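Side-chain contacts in sulfite dehydrogenase (Paracoccus pantotrophus, PDB 2XTS), which oxidises protein-bound sulfane sulfur in the bacterial Sox system, using a molybdenum cofactor and passing electrons to heme c: residues A[356-359]-A[360-364]; A[80-84]-A[85-89]; A[183-186]-A[187-190]; A[29-32]-A[33-36]. All coordinates share one frame; numbering follows the deposited sequence.

Overall arrangement
All four contacts are local turns or helix ends on the outer parts of the chain, and each lies away from the cofactor and metal sites. Contacts 2 and 3 both fall in the molybdopterin-binding domain, their centres about 25 Å apart. The side chain of Leu82 in contact 2 is about 9 Å from the bound molybdopterin. The side chain of Phe183 in contact 3 is also about 9 Å from the bound molybdopterin. Contact 1 belongs to the dimerisation domain, about 44 Å from contact 2 between centres. There the side chain of Arg362 lies about 8 Å from a cobalt ion. Contacts 2 and 4 are about 32 Å apart by centres within one chain, yet meet between subunits: Lys84 of one pairs with Glu34 of the other.

Contact 1: A[356-359]-A[360-364]; sequences DALR and AIRGR
Arg364 NH1 lies over one face of the Arg359 guanidinium, offset toward its rim, and also touches Arg359 CD at 3.6 Å. The two guanidinium planes differ by 28°, and both groups carry charge. Asp356 probably offsets part of that charge. Its OD1 takes a hydrogen bond from Arg359 NH2 at 2.9 Å, as part of a salt bridge at the edge of the guanidinium. On Arg359 NH1, Glu388 forms a further salt bridge and Trp128 O accepts a hydrogen bond. The Arg359 chain bends at chi3 (-67°), which turns its guanidinium toward Asp356.

This is the C-terminal end of helix 355-362, in the dimerisation domain. Leu358 O accepts from both Arg362 N at 2.9 Å and Ile361 N at 3.1 Å. Gly363 N closes the last turn onto Arg359 O at 2.8 Å. Gly363 then leaves the helix with positive phi (68°), a backbone angle that favours glycine.

One turn apart, Leu358 and Arg362 run alongside each other. Leu358 CD2 rests over a face of the Arg362 guanidinium, 3.6 Å from Arg362 NH2. The Arg362 chain is extended from CG to NE. It reaches Glu155 of the cytochrome chain in a salt bridge through NE, while NH1 bonds to His369 O.

Contact 2: A[80-84]-A[85-89]; sequences IELSK and QDYRL
The two methyls of Leu82 touch Tyr87 and Asp86. CD2 meets the edge of the Tyr87 ring, near the ring plane, 3.8 Å from Tyr87 CD1. CD1 lies against Asp86 CB at 4.1 Å. Leu82 CG stands anti to the backbone N (chi1 -178°), which carries the methyls to these two partners. Trp14 of the second subunit packs on Leu82 and Asp86.

Ser83 comes next and holds the turn through both its oxygens. Its OG lies between the backbone N and the carbonyl carbon (chi1 72°). There it accepts a hydrogen bond from Asp86 N at 2.9 Å, with an angle of 153° at the hydrogen. Ser83 O accepts from Tyr87 N at 3.0 Å and, weakly, from Asp86 N. This is an ST motif closing a tight turn in the loop between strands 74-75 and 89-93 of the molybdopterin-binding domain. A water accepts from Ser83 N and donates to Asp86 OD2 at 2.8 Å, tying the aspartate back to the same residue. With an alanine at Ser83, Asp86 N would probably keep only its weak bond to Ser83 O, and the turn would be less firmly held.

The extended Lys84 chain reaches Glu34 of the second subunit in a salt bridge through NZ. Lys84 O takes a hydrogen bond from a second water at 2.6 Å, and that water also donates to Tyr87 O. The Tyr87 hydroxyl bonds to Val227 O.

Contact 3: A[183-186]-A[187-190]; sequences FPME and KVMD
Met185 starts the helix 185-191 and folds back over its first turn. From CB the chain goes to CG, anti to the backbone N (chi1 -162°). CG meets Met189 CG at 4.0 Å, one turn on. The chain then bends at chi2 and chi3. This puts SD beside Val188, 4.0 Å from Val188 CG1 and 4.1 Å from Val188 CB. Beyond the segments, Met185 and Val188 both touch Leu169 of strand 168-173.

The other methyl of Val188 faces the strand that leads into the helix. Val188 CG2 sits 3.7 Å from Phe183 CB. Phe183 lies near the end of strand 181-184, whose last residue, Pro184, is at the N-cap position. Pro184 O accepts weak hydrogen bonds from Lys187 N and Val188 N. A better helical bond joins Met189 N to Met185 O at 3.0 Å. Lys187 NZ finds its salt bridge with Asp191, and the lysine makes a cation-pi contact with Trp218.

Across this strand-to-helix junction the side chains meet through carbon and sulfur alone. The two methionines and Val188 therefore hold by shape and dispersion, while the directional bonds come from the backbone.

Contact 4: A[29-32]-A[33-36]; sequences LPIH and FESH
A short 3-10 turn at residues 32-33 shapes this part of the long N-terminal loop, before strand 52-53. Glu34 N closes it onto Ile31 O at 3.0 Å, and a weak bond runs from Ser35 N to His32 O. The rings of His32 and Phe33 project together from the turn. Their centroids are 4.1 Å apart and their planes meet at 40°. His32 NE2 sits over one face of the Phe33 ring, offset toward the rim and 3.3 Å from Phe33 CE1. The chi1 of His32 (73°) places CG between its own backbone N and carbonyl carbon, which brings the ring over the peptide N of Phe33.

Ile31 also touches the phenyl ring, with CD1 3.8 Å from Phe33 CD2. Replacing Phe33 by an alanine would probably take away the ring face under His32 NE2 and leave Ile31 CD1 without its aromatic contact. Tyr209 of the second subunit packs on Phe33 and bonds to Glu34 OE2. Nearer the backbone, the Glu34 chain passes Ile31, its CG 3.8 Å from Ile31 CG2. A water sits 2.7 Å from Ser35 OG and donates a weak bond to His32 O.

Contact 1: A[356-359]-A[360-364]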
loop_
_atom_site.group_PDB
_atom_site.type_symbol
_atom_site.label_atom_id
_atom_site.label_comp_id
_atom_site.label_asym_id
_atom_site.label_seq_id
_atom_site.Cartn_x
_atom_site.Cartn_y
_atom_site.Cartn_z
ATOM N N ASP A 356 -15.703 30.938 -0.069
ATOM C CA ASP A 356 -16.702 31.994 -0.021
ATOM C C ASP A 356 -18.048 31.547 -0.587
ATOM O O ASP A 356 -19.084 31.911 -0.052
ATOM C CB ASP A 356 -16.202 33.221 -0.793
ATOM C CG ASP A 356 -15.187 34.028 -0.025
ATOM O OD1 ASP A 356 -15.106 33.876 1.202
ATOM O OD2 ASP A 356 -14.480 34.847 -0.664
ATOM N N ALA A 357 -18.040 30.759 -1.661
ATOM C CA ALA A 357 -19.301 30.264 -2.223
ATOM C C ALA A 357 -20.025 29.358 -1.220
ATOM O O ALA A 357 -21.251 29.392 -1.100
ATOM C CB ALA A 357 -19.080 29.533 -3.562
ATOM N N LEU A 358 -19.255 28.530 -0.530
ATOM C CA LEU A 358 -19.828 27.684 0.523
ATOM C C LEU A 358 -20.399 28.495 1.675
ATOM O O LEU A 358 -21.529 28.255 2.098
ATOM C CB LEU A 358 -18.803 26.694 1.040
ATOM C CG LEU A 358 -18.511 25.508 0.122
ATOM C CD1 LEU A 358 -17.223 24.842 0.576
ATOM C CD2 LEU A 358 -19.645 24.537 0.141
ATOM N N ARG A 359 -19.623 29.451 2.167
ATOM C CA ARG A 359 -20.041 30.274 3.306
ATOM C C ARG A 359 -21.239 31.177 2.978
ATOM O O ARG A 359 -22.050 31.444 3.854
ATOM C CB ARG A 359 -18.879 31.095 3.861
ATOM C CG ARG A 359 -17.838 30.265 4.526
ATOM C CD ARG A 359 -16.803 31.054 5.266
ATOM N NE ARG A 359 -15.948 31.860 4.401
ATOM C CZ ARG A 359 -14.620 31.932 4.436
ATOM N NH1 ARG A 359 -13.903 31.229 5.304
ATOM N NH2 ARG A 359 -14.001 32.736 3.588
ATOM N N ALA A 360 -21.410 31.548 1.712
ATOM C CA ALA A 360 -22.571 32.352 1.308
ATOM C C ALA A 360 -23.863 31.597 1.584
ATOM O O ALA A 360 -24.904 32.208 1.829
ATOM C CB ALA A 360 -22.461 32.735 -0.182
ATOM N N ILE A 361 -23.816 30.270 1.488
ATOM C CA ILE A 361 -24.976 29.416 1.724
ATOM C C ILE A 361 -25.049 28.912 3.158
ATOM O O ILE A 361 -26.117 28.868 3.754
ATOM C CB ILE A 361 -24.966 28.218 0.744
ATOM C CG1 ILE A 361 -25.048 28.740 -0.697
ATOM C CG2 ILE A 361 -26.118 27.258 1.035
ATOM C CD1 ILE A 361 -24.857 27.705 -1.741
ATOM N N ARG A 362 -23.910 28.505 3.707
ATOM C CA ARG A 362 -23.885 27.806 4.996
ATOM C C ARG A 362 -23.469 28.621 6.196
ATOM O O ARG A 362 -23.588 28.146 7.314
ATOM C CB ARG A 362 -22.895 26.657 4.918
ATOM C CG ARG A 362 -23.205 25.626 3.869
ATOM C CD ARG A 362 -22.151 24.578 3.859
ATOM N NE ARG A 362 -22.218 23.638 2.778
ATOM C CZ ARG A 362 -21.406 22.601 2.694
ATOM N NH1 ARG A 362 -20.531 22.360 3.676
ATOM N NH2 ARG A 362 -21.441 21.825 1.628
ATOM N N GLY A 363 -22.969 29.836 5.983
ATOM C CA GLY A 363 -22.364 30.567 7.052
ATOM C C GLY A 363 -21.067 29.910 7.477
ATOM O O GLY A 363 -20.426 29.199 6.699
ATOM N N ARG A 364 -20.698 30.138 8.733
ATOM C CA ARG A 364 -19.366 29.870 9.234
ATOM C C ARG A 364 -19.304 28.716 10.231
ATOM O O ARG A 364 -18.208 28.312 10.610
ATOM C CB ARG A 364 -18.800 31.143 9.871
ATOM C CG ARG A 364 -18.848 32.312 8.894
ATOM C CD ARG A 364 -18.222 33.581 9.416
ATOM N NE ARG A 364 -16.766 33.529 9.447
ATOM C CZ ARG A 364 -15.971 33.772 8.403
ATOM N NH1 ARG A 364 -16.477 34.061 7.207
ATOM N NH2 ARG A 364 -14.653 33.730 8.549
#

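Contact 2: A[80-84]-A[85-89]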
loop_
_atom_site.group_PDB
_atom_site.type_symbol
_atom_site.label_atom_id
_atom_site.label_comp_id
_atom_site.label_asym_id
_atom_site.label_seq_id
_atom_site.Cartn_x
_atom_site.Cartn_y
_atom_site.Cartn_z
ATOM N N ILE A 80 -8.549 0.133 20.007
ATOM C CA ILE A 80 -8.633 -1.068 20.846
ATOM C C ILE A 80 -7.991 -2.271 20.188
ATOM O O ILE A 80 -7.883 -2.355 18.968
ATOM C CB ILE A 80 -10.106 -1.407 21.203
ATOM C CG1 ILE A 80 -10.951 -1.639 19.945
ATOM C CG2 ILE A 80 -10.700 -0.282 22.063
ATOM C CD1 ILE A 80 -12.282 -2.358 20.213
ATOM N N GLU A 81 -7.569 -3.200 21.044
ATOM C CA GLU A 81 -7.032 -4.472 20.643
ATOM C C GLU A 81 -8.093 -5.559 20.702
ATOM O O GLU A 81 -8.588 -5.918 21.768
ATOM C CB GLU A 81 -5.870 -4.852 21.549
ATOM C CG GLU A 81 -5.281 -6.212 21.180
ATOM C CD GLU A 81 -4.225 -6.711 22.113
ATOM O OE1 GLU A 81 -3.074 -6.297 21.966
ATOM O OE2 GLU A 81 -4.552 -7.542 22.973
ATOM N N LEU A 82 -8.441 -6.076 19.543
ATOM C CA LEU A 82 -9.518 -7.050 19.395
ATOM C C LEU A 82 -9.013 -8.212 18.536
ATOM O O LEU A 82 -8.839 -8.094 17.323
ATOM C CB LEU A 82 -10.749 -6.397 18.769
ATOM C CG LEU A 82 -12.001 -7.269 18.577
ATOM C CD1 LEU A 82 -12.379 -7.950 19.875
ATOM C CD2 LEU A 82 -13.135 -6.394 18.029
ATOM N N SER A 83 -8.724 -9.341 19.179
ATOM C CA SER A 83 -8.226 -10.522 18.450
ATOM C C SER A 83 -9.321 -11.115 17.574
ATOM O O SER A 83 -10.507 -10.966 17.859
ATOM C CB SER A 83 -7.710 -11.602 19.404
ATOM O OG SER A 83 -8.800 -12.205 20.061
ATOM N N LYS A 84 -8.903 -11.858 16.554
ATOM C CA LYS A 84 -9.831 -12.581 15.720
ATOM C C LYS A 84 -10.554 -13.673 16.515
ATOM O O LYS A 84 -11.679 -14.027 16.186
ATOM C CB LYS A 84 -9.095 -13.146 14.504
ATOM C CG LYS A 84 -8.699 -12.097 13.483
ATOM C CD LYS A 84 -7.773 -12.637 12.405
ATOM C CE LYS A 84 -7.551 -11.607 11.343
ATOM N NZ LYS A 84 -6.535 -12.004 10.336
ATOM N N GLN A 85 -9.918 -14.184 17.560
ATOM C CA GLN A 85 -10.544 -15.178 18.438
ATOM C C GLN A 85 -11.681 -14.586 19.259
ATOM O O GLN A 85 -12.725 -15.218 19.453
ATOM C CB GLN A 85 -9.522 -15.763 19.401
ATOM C CG GLN A 85 -8.594 -16.809 18.818
ATOM C CD GLN A 85 -7.376 -16.279 18.111
ATOM O OE1 GLN A 85 -7.231 -15.067 17.882
ATOM N NE2 GLN A 85 -6.467 -17.190 17.785
ATOM N N ASP A 86 -11.493 -13.363 19.753
ATOM C CA ASP A 86 -12.506 -12.697 20.572
ATOM C C ASP A 86 -13.608 -11.994 19.771
ATOM O O ASP A 86 -14.677 -11.693 20.301
ATOM C CB ASP A 86 -11.809 -11.668 21.462
ATOM C CG ASP A 86 -10.994 -12.292 22.581
ATOM O OD1 ASP A 86 -11.144 -13.512 22.843
ATOM O OD2 ASP A 86 -10.202 -11.539 23.188
ATOM N N TYR A 87 -13.329 -11.714 18.510
ATOM C CA TYR A 87 -14.245 -10.985 17.654
ATOM C C TYR A 87 -15.587 -11.710 17.490
ATOM O O TYR A 87 -15.635 -12.914 17.288
ATOM C CB TYR A 87 -13.618 -10.787 16.268
ATOM C CG TYR A 87 -14.487 -10.027 15.313
ATOM C CD1 TYR A 87 -14.510 -8.642 15.342
ATOM C CD2 TYR A 87 -15.311 -10.664 14.409
ATOM C CE1 TYR A 87 -15.318 -7.917 14.516
ATOM C CE2 TYR A 87 -16.120 -9.933 13.573
ATOM C CZ TYR A 87 -16.125 -8.565 13.631
ATOM O OH TYR A 87 -16.969 -7.893 12.781
ATOM N N ARG A 88 -16.674 -10.956 17.572
ATOM C CA ARG A 88 -17.996 -11.473 17.237
ATOM C C ARG A 88 -18.752 -10.403 16.468
ATOM O O ARG A 88 -18.672 -9.225 16.808
ATOM C CB ARG A 88 -18.788 -11.811 18.500
ATOM C CG ARG A 88 -18.209 -12.898 19.394
ATOM C CD ARG A 88 -18.252 -14.280 18.760
ATOM N NE ARG A 88 -17.836 -15.281 19.730
ATOM C CZ ARG A 88 -16.574 -15.603 19.996
ATOM N NH1 ARG A 88 -15.564 -15.035 19.336
ATOM N NH2 ARG A 88 -16.317 -16.530 20.913
ATOM N N LEU A 89 -19.500 -10.813 15.445
ATOM C CA LEU A 89 -20.398 -9.921 14.708
ATOM C C LEU A 89 -21.824 -10.429 14.847
ATOM O O LEU A 89 -22.115 -11.569 14.518
ATOM C CB LEU A 89 -20.021 -9.844 13.221
ATOM C CG LEU A 89 -20.936 -8.997 12.318
ATOM C CD1 LEU A 89 -20.789 -7.531 12.732
ATOM C CD2 LEU A 89 -20.624 -9.160 10.840
HETATM O O HOH W 1 -9.257 -9.152 22.164
HETATM O O HOH W 2 -14.165 -14.822 16.087
#

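Contact 3: A[183-186]-A[187-190]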
loop_
_atom_site.group_PDB
_atom_site.type_symbol
_atom_site.label_atom_id
_atom_site.label_comp_id
_atom_site.label_asym_id
_atom_site.label_seq_id
_atom_site.Cartn_x
_atom_site.Cartn_y
_atom_site.Cartn_z
ATOM N N PHE A 183 -27.838 3.868 8.695
ATOM C CA PHE A 183 -27.698 3.871 7.238
ATOM C C PHE A 183 -29.038 3.520 6.595
ATOM O O PHE A 183 -29.685 2.569 7.022
ATOM C CB PHE A 183 -26.749 2.747 6.806
ATOM C CG PHE A 183 -25.336 2.878 7.252
ATOM C CD1 PHE A 183 -24.981 2.634 8.549
ATOM C CD2 PHE A 183 -24.339 3.173 6.344
ATOM C CE1 PHE A 183 -23.647 2.733 8.935
ATOM C CE2 PHE A 183 -23.008 3.233 6.723
ATOM C CZ PHE A 183 -22.669 3.042 8.024
ATOM N N PRO A 184 -29.417 4.209 5.515
ATOM C CA PRO A 184 -30.565 3.720 4.759
ATOM C C PRO A 184 -30.237 2.408 4.059
ATOM O O PRO A 184 -29.134 2.230 3.554
ATOM C CB PRO A 184 -30.805 4.828 3.736
ATOM C CG PRO A 184 -29.502 5.444 3.545
ATOM C CD PRO A 184 -28.757 5.333 4.825
ATOM N N MET A 185 -31.214 1.513 3.977
ATOM C CA MET A 185 -30.968 0.188 3.412
ATOM C C MET A 185 -30.506 0.262 1.953
ATOM O O MET A 185 -29.714 -0.553 1.526
ATOM C CB MET A 185 -32.228 -0.690 3.530
ATOM C CG MET A 185 -32.012 -2.199 3.392
ATOM S SD MET A 185 -30.773 -2.919 4.518
ATOM C CE MET A 185 -31.299 -2.315 6.099
ATOM N N GLU A 186 -30.920 1.269 1.203
ATOM C CA GLU A 186 -30.470 1.386 -0.183
ATOM C C GLU A 186 -28.947 1.500 -0.312
ATOM O O GLU A 186 -28.338 0.915 -1.190
ATOM C CB GLU A 186 -31.126 2.578 -0.881
ATOM C CG GLU A 186 -30.820 2.650 -2.368
ATOM C CD GLU A 186 -31.455 3.839 -3.075
ATOM O OE1 GLU A 186 -32.102 4.694 -2.425
ATOM O OE2 GLU A 186 -31.306 3.914 -4.306
ATOM N N LYS A 187 -28.328 2.239 0.590
ATOM C CA LYS A 187 -26.876 2.352 0.562
ATOM C C LYS A 187 -26.211 1.054 0.989
ATOM O O LYS A 187 -25.253 0.595 0.370
ATOM C CB LYS A 187 -26.406 3.511 1.447
ATOM C CG LYS A 187 -24.869 3.647 1.561
ATOM C CD LYS A 187 -24.211 3.955 0.229
ATOM C CE LYS A 187 -22.729 4.279 0.369
ATOM N NZ LYS A 187 -22.030 4.413 -0.936
ATOM N N VAL A 188 -26.708 0.483 2.072
ATOM C CA VAL A 188 -26.208 -0.795 2.572
ATOM C C VAL A 188 -26.142 -1.839 1.470
ATOM O O VAL A 188 -25.156 -2.558 1.340
ATOM C CB VAL A 188 -27.132 -1.321 3.724
ATOM C CG1 VAL A 188 -26.791 -2.750 4.124
ATOM C CG2 VAL A 188 -27.100 -0.378 4.944
ATOM N N MET A 189 -27.233 -1.945 0.720
ATOM C CA MET A 189 -27.373 -2.957 -0.307
ATOM C C MET A 189 -26.605 -2.648 -1.576
ATOM O O MET A 189 -26.469 -3.521 -2.437
ATOM C CB MET A 189 -28.854 -3.151 -0.620
ATOM C CG MET A 189 -29.632 -3.756 0.519
ATOM S SD MET A 189 -29.015 -5.351 1.096
ATOM C CE MET A 189 -29.524 -6.449 -0.229
ATOM N N ASP A 190 -26.114 -1.418 -1.713
ATOM C CA ASP A 190 -25.364 -0.977 -2.893
ATOM C C ASP A 190 -23.891 -1.413 -2.748
ATOM O O ASP A 190 -23.502 -2.428 -3.331
ATOM C CB ASP A 190 -25.539 0.539 -3.072
ATOM C CG ASP A 190 -24.756 1.112 -4.245
ATOM O OD1 ASP A 190 -24.042 0.369 -4.959
ATOM O OD2 ASP A 190 -24.839 2.346 -4.416
#

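Contact 4: A[29-32]-A[33-36]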
loop_
_atom_site.group_PDB
_atom_site.type_symbol
_atom_site.label_atom_id
_atom_site.label_comp_id
_atom_site.label_asym_id
_atom_site.label_seq_id
_atom_site.Cartn_x
_atom_site.Cartn_y
_atom_site.Cartn_z
ATOM N N LEU A 29 10.280 -1.056 7.913
ATOM C CA LEU A 29 9.827 0.317 8.028
ATOM C C LEU A 29 10.582 1.205 7.041
ATOM O O LEU A 29 11.603 0.806 6.504
ATOM C CB LEU A 29 10.092 0.800 9.464
ATOM C CG LEU A 29 9.113 0.307 10.534
ATOM C CD1 LEU A 29 9.597 0.616 11.944
ATOM C CD2 LEU A 29 7.709 0.880 10.292
ATOM N N PRO A 30 10.073 2.420 6.800
ATOM C CA PRO A 30 10.814 3.379 5.988
ATOM C C PRO A 30 12.245 3.649 6.428
ATOM O O PRO A 30 12.558 3.533 7.614
ATOM C CB PRO A 30 9.982 4.653 6.113
ATOM C CG PRO A 30 8.582 4.140 6.376
ATOM C CD PRO A 30 8.797 2.973 7.265
ATOM N N ILE A 31 13.088 4.025 5.480
ATOM C CA ILE A 31 14.445 4.434 5.817
ATOM C C ILE A 31 14.391 5.661 6.723
ATOM O O ILE A 31 13.451 6.451 6.655
ATOM C CB ILE A 31 15.245 4.641 4.517
ATOM C CG1 ILE A 31 16.744 4.606 4.758
ATOM C CG2 ILE A 31 14.830 5.931 3.809
ATOM C CD1 ILE A 31 17.562 4.530 3.464
ATOM N N HIS A 32 15.407 5.851 7.553
ATOM C CA HIS A 32 15.322 6.869 8.582
ATOM C C HIS A 32 15.276 8.271 7.996
ATOM O O HIS A 32 14.745 9.176 8.618
ATOM C CB HIS A 32 16.447 6.693 9.616
ATOM C CG HIS A 32 17.797 7.078 9.122
ATOM N ND1 HIS A 32 18.669 6.181 8.556
ATOM C CD2 HIS A 32 18.426 8.273 9.127
ATOM C CE1 HIS A 32 19.781 6.814 8.217
ATOM N NE2 HIS A 32 19.660 8.082 8.560
ATOM N N PHE A 33 15.801 8.457 6.793
ATOM C CA PHE A 33 15.766 9.772 6.140
ATOM C C PHE A 33 14.366 10.262 5.828
ATOM O O PHE A 33 14.160 11.435 5.482
ATOM C CB PHE A 33 16.558 9.788 4.819
ATOM C CG PHE A 33 17.972 9.315 4.924
ATOM C CD1 PHE A 33 18.911 10.041 5.618
ATOM C CD2 PHE A 33 18.366 8.170 4.268
ATOM C CE1 PHE A 33 20.232 9.599 5.672
ATOM C CE2 PHE A 33 19.655 7.736 4.315
ATOM C CZ PHE A 33 20.592 8.447 5.019
ATOM N N GLU A 34 13.411 9.337 5.874
ATOM C CA GLU A 34 12.006 9.628 5.586
ATOM C C GLU A 34 11.160 9.817 6.845
ATOM O O GLU A 34 9.939 9.724 6.805
ATOM C CB GLU A 34 11.437 8.538 4.669
ATOM C CG GLU A 34 12.116 8.522 3.288
ATOM C CD GLU A 34 11.895 9.807 2.480
ATOM O OE1 GLU A 34 10.741 10.244 2.412
ATOM O OE2 GLU A 34 12.873 10.350 1.905
ATOM N N SER A 35 11.804 10.176 7.949
ATOM C CA SER A 35 11.115 10.244 9.242
ATOM C C SER A 35 10.018 11.283 9.318
ATOM O O SER A 35 9.117 11.143 10.122
ATOM C CB SER A 35 12.133 10.479 10.343
ATOM O OG SER A 35 12.727 11.746 10.229
ATOM N N HIS A 36 10.098 12.302 8.473
ATOM C CA HIS A 36 9.059 13.352 8.396
ATOM C C HIS A 36 7.746 12.875 7.771
ATOM O O HIS A 36 6.750 13.581 7.812
ATOM C CB HIS A 36 9.578 14.582 7.605
ATOM C CG HIS A 36 10.061 14.239 6.235
ATOM N ND1 HIS A 36 11.201 13.493 6.027
ATOM C CD2 HIS A 36 9.509 14.444 5.014
ATOM C CE1 HIS A 36 11.354 13.292 4.728
ATOM N NE2 HIS A 36 10.338 13.852 4.092
HETATM O O HOH W 3 15.388 12.125 9.979
#